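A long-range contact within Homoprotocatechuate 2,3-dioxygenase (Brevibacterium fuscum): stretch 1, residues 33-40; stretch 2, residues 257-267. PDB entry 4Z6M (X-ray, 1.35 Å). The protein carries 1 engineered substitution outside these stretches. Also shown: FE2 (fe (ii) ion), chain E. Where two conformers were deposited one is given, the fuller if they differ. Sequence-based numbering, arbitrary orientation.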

# COMPACT_ATOMS: atom_id res chain seq x y z
N ASN A 33 -20.62 -6.34 -18.31
CA ASN A 33 -20.38 -6.97 -17.02
C ASN A 33 -18.88 -6.99 -16.69
O ASN A 33 -18.48 -6.78 -15.54
CB ASN A 33 -20.98 -8.37 -16.99
CG ASN A 33 -20.70 -9.11 -15.70
OD1 ASN A 33 -19.87 -10.02 -15.67
ND2 ASN A 33 -21.37 -8.72 -14.62
N PHE A 34 -18.05 -7.23 -17.69
CA PHE A 34 -16.60 -7.27 -17.47
C PHE A 34 -16.07 -5.87 -17.17
O PHE A 34 -15.38 -5.65 -16.17
CB PHE A 34 -15.91 -7.86 -18.70
CG PHE A 34 -14.41 -8.01 -18.56
CD1 PHE A 34 -13.88 -9.08 -17.85
CD2 PHE A 34 -13.53 -7.11 -19.17
CE1 PHE A 34 -12.49 -9.24 -17.75
CE2 PHE A 34 -12.16 -7.28 -19.06
CZ PHE A 34 -11.65 -8.34 -18.36
N TYR A 35 -16.34 -4.91 -18.06
CA TYR A 35 -15.70 -3.61 -17.93
C TYR A 35 -16.28 -2.72 -16.84
O TYR A 35 -15.55 -1.92 -16.24
CB TYR A 35 -15.72 -2.86 -19.25
CG TYR A 35 -14.78 -3.47 -20.29
CD1 TYR A 35 -13.42 -3.20 -20.25
CD2 TYR A 35 -15.24 -4.28 -21.29
CE1 TYR A 35 -12.55 -3.75 -21.17
CE2 TYR A 35 -14.38 -4.83 -22.23
CZ TYR A 35 -13.04 -4.56 -22.17
OH TYR A 35 -12.14 -5.08 -23.06
N VAL A 36 -17.58 -2.85 -16.59
CA VAL A 36 -18.24 -2.05 -15.57
C VAL A 36 -18.28 -2.81 -14.26
O VAL A 36 -17.81 -2.31 -13.24
CB VAL A 36 -19.66 -1.60 -16.01
CG1 VAL A 36 -20.34 -0.80 -14.90
CG2 VAL A 36 -19.58 -0.77 -17.27
N ASP A 37 -18.89 -3.99 -14.23
CA ASP A 37 -19.08 -4.66 -12.95
C ASP A 37 -17.80 -5.24 -12.39
O ASP A 37 -17.53 -5.08 -11.20
CB ASP A 37 -20.19 -5.70 -13.01
CG ASP A 37 -21.51 -5.09 -13.35
OD1 ASP A 37 -21.79 -3.97 -12.85
OD2 ASP A 37 -22.26 -5.70 -14.10
N VAL A 38 -17.01 -5.90 -13.24
CA VAL A 38 -15.75 -6.45 -12.73
C VAL A 38 -14.70 -5.37 -12.57
O VAL A 38 -14.17 -5.21 -11.47
CB VAL A 38 -15.22 -7.62 -13.59
CG1 VAL A 38 -13.90 -8.14 -13.04
CG2 VAL A 38 -16.27 -8.73 -13.68
N LEU A 39 -14.47 -4.58 -13.61
CA LEU A 39 -13.35 -3.63 -13.61
C LEU A 39 -13.68 -2.24 -13.08
O LEU A 39 -12.78 -1.47 -12.79
CB LEU A 39 -12.70 -3.53 -14.98
CG LEU A 39 -12.02 -4.82 -15.46
CD1 LEU A 39 -11.37 -4.49 -16.80
CD2 LEU A 39 -10.99 -5.34 -14.47
N GLY A 40 -14.96 -1.89 -13.00
CA GLY A 40 -15.34 -0.63 -12.37
C GLY A 40 -15.17 0.62 -13.22
O GLY A 40 -15.20 1.74 -12.68
N TYR A 257 -2.08 -8.85 -16.86
CA TYR A 257 -2.85 -8.98 -18.10
C TYR A 257 -4.07 -9.88 -17.89
O TYR A 257 -3.94 -10.99 -17.37
CB TYR A 257 -1.99 -9.57 -19.24
CG TYR A 257 -0.78 -8.73 -19.57
CD1 TYR A 257 -0.84 -7.66 -20.46
CD2 TYR A 257 0.44 -9.00 -18.94
CE1 TYR A 257 0.29 -6.91 -20.75
CE2 TYR A 257 1.54 -8.25 -19.22
CZ TYR A 257 1.47 -7.21 -20.12
OH TYR A 257 2.60 -6.50 -20.36
N ILE A 258 -5.23 -9.39 -18.31
CA ILE A 258 -6.47 -10.10 -18.21
C ILE A 258 -7.15 -10.11 -19.58
O ILE A 258 -6.79 -9.34 -20.48
CB ILE A 258 -7.39 -9.52 -17.11
CG1 ILE A 258 -7.77 -8.08 -17.43
CG2 ILE A 258 -6.69 -9.62 -15.75
CD1 ILE A 258 -8.62 -7.40 -16.39
N LEU A 259 -8.14 -10.98 -19.71
CA LEU A 259 -8.83 -11.18 -20.99
C LEU A 259 -10.32 -10.86 -20.87
O LEU A 259 -10.99 -11.43 -20.04
CB LEU A 259 -8.66 -12.62 -21.49
CG LEU A 259 -7.21 -13.06 -21.67
CD1 LEU A 259 -7.18 -14.54 -21.95
CD2 LEU A 259 -6.50 -12.28 -22.76
N ASP A 260 -10.82 -10.01 -21.76
CA ASP A 260 -12.26 -9.68 -21.78
C ASP A 260 -13.06 -10.82 -22.44
O ASP A 260 -12.46 -11.81 -22.88
CB ASP A 260 -12.49 -8.28 -22.38
CG ASP A 260 -12.75 -8.26 -23.89
OD1 ASP A 260 -12.55 -9.29 -24.57
OD2 ASP A 260 -13.16 -7.17 -24.38
N PRO A 261 -14.39 -10.68 -22.53
CA PRO A 261 -15.19 -11.80 -23.03
C PRO A 261 -14.92 -12.20 -24.48
O PRO A 261 -15.19 -13.35 -24.84
CB PRO A 261 -16.62 -11.33 -22.78
CG PRO A 261 -16.49 -10.47 -21.56
CD PRO A 261 -15.22 -9.70 -21.81
N ASP A 262 -14.42 -11.27 -25.29
CA ASP A 262 -14.02 -11.53 -26.68
C ASP A 262 -12.53 -11.82 -26.82
O ASP A 262 -11.99 -11.81 -27.93
CB ASP A 262 -14.41 -10.35 -27.56
CG ASP A 262 -15.89 -10.29 -27.79
OD1 ASP A 262 -16.44 -11.21 -28.40
OD2 ASP A 262 -16.52 -9.35 -27.30
N ASN A 263 -11.87 -12.06 -25.68
CA ASN A 263 -10.43 -12.31 -25.61
C ASN A 263 -9.56 -11.07 -25.87
O ASN A 263 -8.34 -11.20 -25.92
CB ASN A 263 -10.00 -13.50 -26.50
CG ASN A 263 -10.80 -14.76 -26.20
OD1 ASN A 263 -11.13 -15.03 -25.05
ND2 ASN A 263 -11.09 -15.55 -27.24
N HIS A 264 -10.15 -9.87 -25.99
CA HIS A 264 -9.34 -8.65 -26.02
C HIS A 264 -8.54 -8.60 -24.71
O HIS A 264 -9.09 -8.76 -23.63
CB HIS A 264 -10.14 -7.38 -26.16
CG HIS A 264 -10.96 -7.29 -27.39
ND1 HIS A 264 -10.45 -7.47 -28.67
CD2 HIS A 264 -12.27 -7.00 -27.55
CE1 HIS A 264 -11.43 -7.28 -29.55
NE2 HIS A 264 -12.53 -6.98 -28.89
N ARG A 265 -7.23 -8.36 -24.82
CA ARG A 265 -6.34 -8.30 -23.67
C ARG A 265 -6.26 -6.90 -23.11
O ARG A 265 -6.04 -5.92 -23.84
CB ARG A 265 -4.97 -8.79 -24.11
CG ARG A 265 -3.90 -8.80 -23.03
CD ARG A 265 -2.54 -9.19 -23.58
NE ARG A 265 -2.45 -10.58 -24.00
CZ ARG A 265 -2.42 -11.03 -25.26
NH1 ARG A 265 -2.54 -10.20 -26.29
NH2 ARG A 265 -2.27 -12.33 -25.48
N ILE A 266 -6.43 -6.81 -21.79
CA ILE A 266 -6.31 -5.55 -21.07
C ILE A 266 -5.13 -5.70 -20.10
O ILE A 266 -5.06 -6.69 -19.36
CB ILE A 266 -7.59 -5.23 -20.28
CG1 ILE A 266 -8.79 -5.21 -21.25
CG2 ILE A 266 -7.45 -3.92 -19.54
CD1 ILE A 266 -8.76 -4.15 -22.31
N GLU A 267 -4.23 -4.73 -20.13
CA GLU A 267 -3.17 -4.64 -19.13
C GLU A 267 -3.60 -3.63 -18.07
O GLU A 267 -4.16 -2.56 -18.38
CB GLU A 267 -1.86 -4.19 -19.77
CG GLU A 267 -0.67 -4.23 -18.83
CD GLU A 267 0.62 -3.77 -19.45
OE1 GLU A 267 0.61 -3.36 -20.62
OE2 GLU A 267 1.67 -3.81 -18.74
FE FE2 E . 1.87 -2.83 -22.16
O HOH W 1 3.26 -2.33 -20.59
O HOH W 2 3.20 -2.19 -23.74
O HOH W 3 2.98 -4.73 -22.19

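The helical stretch that carries Phe34 and Tyr35 packs against a β-hairpin whose strands, which include 257-259 and 265-267, are linked through a type I turn from Asp260 to Asn263 and then His264. Phe34 is the centrepiece. Its CA-to-CB bond points toward the hairpin, and chi1 near 180° (t) with chi2 of 79° lays the ring beside Asp260, whose CA sits over one face, 3.7 Å from the ring centroid and only 15° off the normal. This is a CH-pi contact, suited to a flat aromatic ring that can press closely on backbone. Around the ring, Phe34 CZ meets Ile258 CD1 at 3.7 Å; at the base of the side chain, Phe34 CB lies 3.7 Å from Pro261 CD.

Tyr35 reaches the hairpin differently. Its CA-to-CB bond points sideways, but the m rotamer (chi1 -71°) and the length of the phenol bring the hydroxyl to Asp260, where Tyr35 OH donates a hydrogen bond to Asp260 OD2 at 2.7 Å. The hydroxyl at the far end of the ring is what lets tyrosine reach the carboxylate from a sideways starting direction. The ring also offers its edge to Ile266, with Tyr35 CE1 4.0 Å from Ile266 CD1.

Asp260 has the unusual chi1 of 92°, between wells. In this conformation its two oxygens serve different partners: OD2 accepts from Tyr35, while Asp260 OD1 receives weak hydrogen bonds from Asp262 N and His264 N, each at 2.8 Å. One short side chain thus ties the turn to the helix.

The aliphatic side chains complete the packing. Ile258, p at chi1 and t at chi2, extends its CD1 to 3.7 Å from Leu39 CD2 as well as to Phe34. Leu39 adopts the common m,t rotamer. Both residues are buried with CA-to-CB bonds toward the other stretch, so branched apolar side chains can meet here without leaving a polar group unpaired. Gly40 then leaves helical geometry with phi of 79°, a value that favours glycine.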